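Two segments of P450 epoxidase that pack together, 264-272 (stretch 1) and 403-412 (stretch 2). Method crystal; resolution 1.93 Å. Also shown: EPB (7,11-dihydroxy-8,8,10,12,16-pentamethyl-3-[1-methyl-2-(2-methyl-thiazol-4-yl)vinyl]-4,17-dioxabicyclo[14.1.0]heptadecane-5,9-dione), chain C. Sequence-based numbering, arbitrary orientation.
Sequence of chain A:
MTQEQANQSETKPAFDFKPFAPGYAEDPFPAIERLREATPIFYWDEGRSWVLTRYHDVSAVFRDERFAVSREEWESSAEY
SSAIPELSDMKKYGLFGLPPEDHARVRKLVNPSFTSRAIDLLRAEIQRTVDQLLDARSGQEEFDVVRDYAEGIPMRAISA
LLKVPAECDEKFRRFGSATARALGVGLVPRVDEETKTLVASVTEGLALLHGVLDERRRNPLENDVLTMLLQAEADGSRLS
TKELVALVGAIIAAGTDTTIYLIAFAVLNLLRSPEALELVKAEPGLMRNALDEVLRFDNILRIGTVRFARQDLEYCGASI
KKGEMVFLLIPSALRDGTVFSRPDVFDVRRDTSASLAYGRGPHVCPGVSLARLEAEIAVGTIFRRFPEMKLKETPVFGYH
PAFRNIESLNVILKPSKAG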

# COMPACT_ATOMS: atom_id res chain seq x y z
N ALA A 264 -9.83 5.68 -3.58
CA ALA A 264 -11.07 5.08 -4.06
C ALA A 264 -11.95 4.57 -2.92
O ALA A 264 -13.16 4.82 -2.89
CB ALA A 264 -10.78 3.95 -5.07
N PHE A 265 -11.34 3.86 -1.97
CA PHE A 265 -12.08 3.32 -0.83
C PHE A 265 -12.64 4.49 0.02
O PHE A 265 -13.72 4.39 0.59
CB PHE A 265 -11.16 2.47 0.04
CG PHE A 265 -11.10 1.00 -0.34
CD1 PHE A 265 -10.75 0.59 -1.62
CD2 PHE A 265 -11.37 0.03 0.60
CE1 PHE A 265 -10.68 -0.78 -1.95
CE2 PHE A 265 -11.31 -1.34 0.28
CZ PHE A 265 -10.96 -1.73 -1.00
N ALA A 266 -11.90 5.59 0.10
CA ALA A 266 -12.37 6.73 0.90
C ALA A 266 -13.64 7.32 0.30
O ALA A 266 -14.61 7.54 1.03
CB ALA A 266 -11.27 7.80 1.04
N VAL A 267 -13.63 7.54 -1.01
CA VAL A 267 -14.79 8.06 -1.71
C VAL A 267 -15.97 7.09 -1.60
O VAL A 267 -17.09 7.51 -1.31
CB VAL A 267 -14.49 8.34 -3.21
CG1 VAL A 267 -15.78 8.54 -4.00
CG2 VAL A 267 -13.55 9.57 -3.38
N LEU A 268 -15.70 5.80 -1.81
CA LEU A 268 -16.73 4.77 -1.68
C LEU A 268 -17.38 4.81 -0.30
O LEU A 268 -18.61 4.81 -0.18
CB LEU A 268 -16.13 3.38 -1.94
CG LEU A 268 -17.10 2.21 -1.72
CD1 LEU A 268 -18.44 2.46 -2.43
CD2 LEU A 268 -16.48 0.90 -2.21
N ASN A 269 -16.55 4.82 0.73
CA ASN A 269 -17.06 4.77 2.09
C ASN A 269 -17.78 6.03 2.53
O ASN A 269 -18.67 5.95 3.36
CB ASN A 269 -15.94 4.40 3.08
CG ASN A 269 -15.73 2.91 3.17
OD1 ASN A 269 -16.47 2.21 3.86
ND2 ASN A 269 -14.71 2.42 2.49
N LEU A 270 -17.43 7.16 1.95
CA LEU A 270 -18.12 8.42 2.25
C LEU A 270 -19.44 8.51 1.49
O LEU A 270 -20.40 9.08 1.99
CB LEU A 270 -17.22 9.63 1.97
CG LEU A 270 -16.08 9.80 2.97
CD1 LEU A 270 -15.09 10.91 2.55
CD2 LEU A 270 -16.61 10.05 4.39
N LEU A 271 -19.49 7.95 0.28
CA LEU A 271 -20.77 7.82 -0.43
C LEU A 271 -21.71 6.85 0.30
O LEU A 271 -22.92 7.07 0.34
CB LEU A 271 -20.56 7.34 -1.86
CG LEU A 271 -19.79 8.27 -2.79
CD1 LEU A 271 -19.59 7.62 -4.14
CD2 LEU A 271 -20.50 9.62 -2.94
N ARG A 272 -21.14 5.80 0.89
CA ARG A 272 -21.90 4.79 1.63
C ARG A 272 -22.39 5.23 3.02
O ARG A 272 -23.34 4.65 3.55
CB ARG A 272 -21.09 3.50 1.79
CG ARG A 272 -21.23 2.53 0.65
CD ARG A 272 -20.34 1.32 0.78
NE ARG A 272 -20.28 0.54 -0.45
CZ ARG A 272 -19.49 -0.52 -0.61
NH1 ARG A 272 -18.69 -0.91 0.38
NH2 ARG A 272 -19.48 -1.18 -1.77
N PHE A 403 -4.33 -6.85 -2.96
CA PHE A 403 -5.32 -5.84 -2.65
C PHE A 403 -6.72 -6.28 -2.99
O PHE A 403 -6.94 -7.04 -3.95
CB PHE A 403 -5.03 -4.56 -3.45
CG PHE A 403 -3.70 -3.94 -3.15
CD1 PHE A 403 -2.74 -3.81 -4.14
CD2 PHE A 403 -3.42 -3.46 -1.88
CE1 PHE A 403 -1.52 -3.22 -3.87
CE2 PHE A 403 -2.21 -2.86 -1.59
CZ PHE A 403 -1.24 -2.75 -2.59
N ARG A 404 -7.67 -5.77 -2.22
CA ARG A 404 -9.06 -5.82 -2.62
C ARG A 404 -9.23 -4.70 -3.65
O ARG A 404 -9.81 -3.65 -3.35
CB ARG A 404 -9.97 -5.60 -1.40
CG ARG A 404 -9.69 -6.52 -0.19
CD ARG A 404 -10.42 -6.11 1.12
NE ARG A 404 -11.82 -5.78 0.83
CZ ARG A 404 -12.52 -4.86 1.48
NH1 ARG A 404 -11.98 -4.18 2.48
NH2 ARG A 404 -13.77 -4.62 1.12
N ASN A 405 -8.72 -4.93 -4.87
CA ASN A 405 -8.59 -3.87 -5.85
C ASN A 405 -9.92 -3.48 -6.50
O ASN A 405 -10.62 -4.33 -7.06
CB ASN A 405 -7.56 -4.25 -6.94
CG ASN A 405 -7.91 -5.55 -7.67
OD1 ASN A 405 -8.29 -6.55 -7.06
ND2 ASN A 405 -7.78 -5.54 -9.02
N ILE A 406 -10.28 -2.20 -6.40
CA ILE A 406 -11.44 -1.69 -7.10
C ILE A 406 -11.04 -1.34 -8.53
O ILE A 406 -10.14 -0.52 -8.74
CB ILE A 406 -12.02 -0.44 -6.41
CG1 ILE A 406 -12.47 -0.78 -4.99
CG2 ILE A 406 -13.22 0.07 -7.21
CD1 ILE A 406 -12.94 0.46 -4.17
N GLU A 407 -11.71 -1.95 -9.49
CA GLU A 407 -11.41 -1.72 -10.89
C GLU A 407 -12.14 -0.50 -11.45
O GLU A 407 -11.62 0.20 -12.31
CB GLU A 407 -11.73 -2.97 -11.72
CG GLU A 407 -10.85 -4.15 -11.36
CD GLU A 407 -11.19 -5.42 -12.12
OE1 GLU A 407 -10.29 -6.27 -12.26
OE2 GLU A 407 -12.34 -5.58 -12.57
N SER A 408 -13.34 -0.26 -10.95
CA SER A 408 -14.14 0.90 -11.36
C SER A 408 -15.06 1.35 -10.22
O SER A 408 -15.61 0.53 -9.48
CB SER A 408 -14.94 0.59 -12.63
OG SER A 408 -15.88 -0.44 -12.41
N LEU A 409 -15.19 2.66 -10.08
CA LEU A 409 -16.07 3.28 -9.10
C LEU A 409 -16.79 4.40 -9.82
O LEU A 409 -16.31 5.54 -9.89
CB LEU A 409 -15.24 3.82 -7.93
CG LEU A 409 -16.00 4.50 -6.79
CD1 LEU A 409 -17.17 3.65 -6.35
CD2 LEU A 409 -15.07 4.81 -5.60
N ASN A 410 -17.94 4.07 -10.40
CA ASN A 410 -18.65 5.00 -11.27
C ASN A 410 -19.62 5.87 -10.49
O ASN A 410 -20.44 5.37 -9.72
CB ASN A 410 -19.35 4.25 -12.40
CG ASN A 410 -18.41 3.88 -13.53
OD1 ASN A 410 -18.10 2.70 -13.73
ND2 ASN A 410 -17.93 4.88 -14.26
N VAL A 411 -19.51 7.17 -10.69
CA VAL A 411 -20.33 8.12 -9.96
C VAL A 411 -20.96 9.14 -10.90
O VAL A 411 -20.55 9.27 -12.06
CB VAL A 411 -19.52 8.89 -8.89
CG1 VAL A 411 -18.86 7.93 -7.91
CG2 VAL A 411 -18.47 9.80 -9.55
N ILE A 412 -21.96 9.84 -10.38
CA ILE A 412 -22.52 11.00 -11.04
C ILE A 412 -22.18 12.20 -10.17
O ILE A 412 -22.64 12.29 -9.03
CB ILE A 412 -24.04 10.86 -11.18
CG1 ILE A 412 -24.39 9.60 -11.96
CG2 ILE A 412 -24.63 12.11 -11.84
CD1 ILE A 412 -25.67 8.93 -11.50
O16 EPB C . 2.06 -4.04 -3.22
C51 EPB C . 0.22 -3.20 1.15
O41 EPB C . 2.20 -1.39 1.23
C5 EPB C . 1.61 -2.68 1.23
C4 EPB C . 2.59 -2.12 0.07
C16 EPB C . 2.62 -4.81 -2.53
O1 EPB C . 3.66 -4.51 -1.66
C2 EPB C . 4.25 -3.09 -1.51
C3 EPB C . 3.94 -2.58 -0.05
C20 EPB C . 5.79 -3.35 -1.77
C21 EPB C . 6.06 -3.67 -3.23
C22 EPB C . 6.73 -3.27 -0.79
C23 EPB C . 8.18 -3.50 -0.79
N26 EPB C . 8.70 -4.49 -1.60
C25 EPB C . 10.04 -4.59 -1.46
C27 EPB C . 10.78 -5.58 -2.27
C24 EPB C . 9.09 -2.89 -0.02
S1 EPB C . 10.66 -3.52 -0.33
C15 EPB C . 2.24 -6.31 -2.54
C14 EPB C . 3.46 -7.33 -2.55
O14 EPB C . 4.24 -6.89 -3.65
C13 EPB C . 3.08 -8.92 -2.56
C29 EPB C . 2.30 -9.23 -3.89
C30 EPB C . 4.35 -9.76 -2.64
C12 EPB C . 2.11 -9.32 -1.31
O12 EPB C . 0.95 -9.81 -1.52
C11 EPB C . 2.49 -9.17 0.21
C28 EPB C . 2.16 -10.54 0.84
C10 EPB C . 2.02 -7.81 0.65
O10 EPB C . 0.56 -7.80 0.76
C9 EPB C . 2.67 -7.55 1.99
C91 EPB C . 4.11 -7.47 1.82
C8 EPB C . 2.40 -6.21 2.58
C7 EPB C . 1.56 -5.21 1.68
C6 EPB C . 2.60 -3.96 1.65

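No hydrogen bond crosses between these two segments; the helix 264-272 and the segment 403-412, which turns a corner at 407 and ends in a strand, meet mainly through apolar side chains, burying 412 Å² counted over both sides. The helix satisfies its own backbone through i to i+4 bonds such as Leu268 N to Ala264 O (2.9 Å), so what it offers the partner is mostly carbon.

Ala264 opens the contact. Its CB, a single methyl, points toward the second stretch and meets two methyls: it lies 4.2 Å from Ile406 CD1 and 4.4 Å from Leu409 CD2. The Leu409 methyl CD2 also rests 3.3 Å from the carbonyl atom Ala264 O, an oxygen that already accepts a hydrogen bond from the amide of Leu268. Here the CA atoms of Ala264 and Leu409 are 7.3 Å apart.

Phe265 leaves the helix sideways, yet with chi1 in the m well its ring reaches across, and the residue as a whole has 83 Å² covered. It serves two kinds of neighbour. Phe265 CD1 packs 3.4 Å from Ile406 CD1, while Phe265 CZ, farther out on the ring, meets Arg404 O edge-on at 3.2 Å, near the ring plane. Phe265 CE2 lies over one face of the Arg404 guanidinium, 3.7 Å from Arg404 NH1. That face is well suited to a hydrocarbon neighbour, since NE, NH1 and NH2 all find hydrogen bonds elsewhere in the structure. A flat aromatic thus accommodates a methyl, a carbonyl and a buried arginine at once.

Ala266 points away and takes no part. Val267 returns to the interface, its chi1 in the t well, with CG1 4.1 Å from Leu409 CD2. Leu268 follows with CD2 4.1 Å from Ile406 CD1 and CB 4.1 Å from Leu409 CD2. Both are buried apolar side chains pointing toward the partner, as are Ile406, Leu409 and Val411 opposite, which suits a contact without hydrogen bonds. The two methyls Ile406 CD1 and Leu409 CD2 recur along this part of the helix: the first touches Ala264, Phe265 and Leu268, the second Ala264, Val267 and Leu268. Ile406 has chi1 m and chi2 t, Leu409 chi1 t and chi2 p.

Asn269 and Leu270 are out of reach. Asn269 instead turns back on its own helix, ND2 donating to Phe265 O at 2.9 Å, which gives ND2 a partner there. One turn beyond Val267, Leu271, partly exposed, makes the last contact, its CD1 3.9 Å from Val411 CG1. The CA atoms of Leu271 and Val411 are 9.5 Å apart, a gap the long leucine side chain helps to bridge.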